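Local coordinates for protein trehalose operon transcriptional repressor (Bacillus subtilis, PDB 2OGG) that represses the trePA operon as a GntR-type transcriptional regulator and binds trehalose-6-phosphate, this chain being its effector-binding domain, at residues Ile37-Ile41 / Val63-Thr67. Sequence-based numbering, arbitrary orientation.
Sequences IWEVI and VPHLT
Trp-38 reaches out from strand 37-46 and gives its indole N-H to the backbone carbonyl of Val-63. Trp-38 NE1 lies 2.7 Å from Val-63 O. The oxygen sits near the indole plane, and the carbonyl points almost straight at NE1, with a C=O...N angle of 178°. The hydrogen bond is moderately bent at the hydrogen, with an N-H...O angle of 150°. This bond ties the loop to the strand. Together with the leucine over the ring face, it helps hold the rotation of the ring. The carbonyl of Pro-64 also lies at the ring edge, where Pro-64 O is 3.8 Å from Trp-38 CZ2.

The apolar part of the contact belongs to Leu-66. Leu-66 CB stands over one face of the indole in a CH-pi contact, 3.9 Å from the centroid of the six-membered ring of Trp-38. The CG of Leu-66 is anti to the backbone N (chi1 -169°), which carries the side chain back along the indole toward the strand as Trp-38 reaches toward the loop. Leu-66 CD2 then reaches Trp-38 CD2 and CE3, both at 4.0 Å. Leu-66 CD2 also meets Val-40 CG2 at 4.2 Å, so this methyl bridges the indole and the valine.

Phe-58 of the adjacent strand 49-59 touches Trp-38, Val-63 and Leu-66. Tyr-78 of helix 75-83 touches Val-63 and Leu-66, and its hydroxyl bonds the carbonyl of His-65. The arrangement packs the loop that follows strand 49-59 and leads into helix 68-71, N-capped by Thr-67, against one face of the antiparallel sheet of the UTRA domain, the effector-binding domain of this GntR-family repressor.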
loop_
_atom_site.group_PDB
_atom_site.type_symbol
_atom_site.label_atom_id
_atom_site.label_comp_id
_atom_site.label_asym_id
_atom_site.label_seq_id
_atom_site.Cartn_x
_atom_site.Cartn_y
_atom_site.Cartn_z
ATOM N N ILE A 37 7.291 29.352 -5.191
ATOM C CA ILE A 37 6.810 28.075 -5.680
ATOM C C ILE A 37 7.296 27.888 -7.107
ATOM O O ILE A 37 7.217 28.805 -7.907
ATOM C CB ILE A 37 5.248 28.053 -5.697
ATOM C CG1 ILE A 37 4.696 28.161 -4.274
ATOM C CG2 ILE A 37 4.729 26.792 -6.356
ATOM C CD1 ILE A 37 5.172 27.054 -3.382
ATOM N N TRP A 38 7.808 26.705 -7.421
ATOM C CA TRP A 38 8.209 26.398 -8.780
ATOM C C TRP A 38 6.942 25.904 -9.450
ATOM O O TRP A 38 6.137 25.246 -8.789
ATOM C CB TRP A 38 9.199 25.241 -8.751
ATOM C CG TRP A 38 10.547 25.594 -8.267
ATOM C CD1 TRP A 38 11.175 25.104 -7.157
ATOM C CD2 TRP A 38 11.529 26.362 -8.977
ATOM N NE1 TRP A 38 12.497 25.528 -7.125
ATOM C CE2 TRP A 38 12.749 26.247 -8.262
ATOM C CE3 TRP A 38 11.543 26.985 -10.225
ATOM C CZ2 TRP A 38 13.929 26.810 -8.716
ATOM C CZ3 TRP A 38 12.736 27.538 -10.683
ATOM C CH2 TRP A 38 13.897 27.464 -9.928
ATOM N N GLU A 39 6.658 26.382 -10.662
ATOM C CA GLU A 39 5.576 25.818 -11.463
ATOM C C GLU A 39 6.130 25.230 -12.754
ATOM O O GLU A 39 6.891 25.888 -13.456
ATOM C CB GLU A 39 4.550 26.882 -11.806
ATOM C CG GLU A 39 3.785 26.595 -13.101
ATOM C CD GLU A 39 2.610 27.554 -13.347
ATOM O OE1 GLU A 39 2.857 28.761 -13.564
ATOM O OE2 GLU A 39 1.434 27.109 -13.284
ATOM N N VAL A 40 5.813 23.979 -13.045
ATOM C CA VAL A 40 6.233 23.393 -14.329
ATOM C C VAL A 40 5.016 22.801 -15.034
ATOM O O VAL A 40 4.228 22.048 -14.425
ATOM C CB VAL A 40 7.239 22.262 -14.131
ATOM C CG1 VAL A 40 7.793 21.786 -15.489
ATOM C CG2 VAL A 40 8.359 22.698 -13.181
ATOM N N ILE A 41 4.759 23.266 -16.250
ATOM C CA ILE A 41 3.667 22.717 -17.016
ATOM C C ILE A 41 4.193 22.068 -18.291
ATOM O O ILE A 41 4.826 22.722 -19.132
ATOM C CB ILE A 41 2.598 23.774 -17.290
ATOM C CG1 ILE A 41 1.892 24.164 -15.989
ATOM C CG2 ILE A 41 1.586 23.294 -18.318
ATOM C CD1 ILE A 41 0.980 25.351 -16.169
ATOM N N VAL A 63 13.483 22.659 -2.603
ATOM C CA VAL A 63 14.163 22.333 -3.877
ATOM C C VAL A 63 14.691 23.616 -4.555
ATOM O O VAL A 63 14.019 24.220 -5.392
ATOM C CB VAL A 63 13.219 21.562 -4.824
ATOM C CG1 VAL A 63 13.891 21.229 -6.130
ATOM C CG2 VAL A 63 12.754 20.290 -4.129
ATOM N N PRO A 64 15.786 24.152 -4.019
ATOM C CA PRO A 64 16.187 25.497 -4.392
ATOM C C PRO A 64 16.644 25.649 -5.835
ATOM O O PRO A 64 16.809 26.769 -6.311
ATOM C CB PRO A 64 17.354 25.798 -3.432
ATOM C CG PRO A 64 17.678 24.495 -2.752
ATOM C CD PRO A 64 16.423 23.708 -2.771
ATOM N N HIS A 65 16.951 24.547 -6.488
ATOM C CA HIS A 65 17.639 24.624 -7.757
ATOM C C HIS A 65 16.878 23.775 -8.739
ATOM O O HIS A 65 16.368 22.698 -8.391
ATOM C CB HIS A 65 19.049 24.058 -7.633
ATOM C CG HIS A 65 19.957 24.856 -6.745
ATOM N ND1 HIS A 65 20.923 24.274 -5.952
ATOM C CD2 HIS A 65 20.010 26.185 -6.482
ATOM C CE1 HIS A 65 21.546 25.209 -5.257
ATOM N NE2 HIS A 65 21.046 26.384 -5.600
ATOM N N LEU A 66 16.655 24.316 -9.927
ATOM C CA LEU A 66 15.944 23.567 -10.930
ATOM C C LEU A 66 16.296 24.121 -12.303
ATOM O O LEU A 66 16.687 25.287 -12.431
ATOM C CB LEU A 66 14.456 23.655 -10.653
ATOM C CG LEU A 66 13.529 22.729 -11.453
ATOM C CD1 LEU A 66 13.693 21.285 -10.992
ATOM C CD2 LEU A 66 12.063 23.193 -11.291
ATOM N N THR A 67 16.140 23.295 -13.329
ATOM C CA THR A 67 16.396 23.739 -14.678
ATOM C C THR A 67 15.375 23.216 -15.694
ATOM O O THR A 67 14.724 22.195 -15.468
ATOM C CB THR A 67 17.791 23.318 -15.114
ATOM O OG1 THR A 67 17.791 21.907 -15.346
ATOM C CG2 THR A 67 18.799 23.676 -14.022
#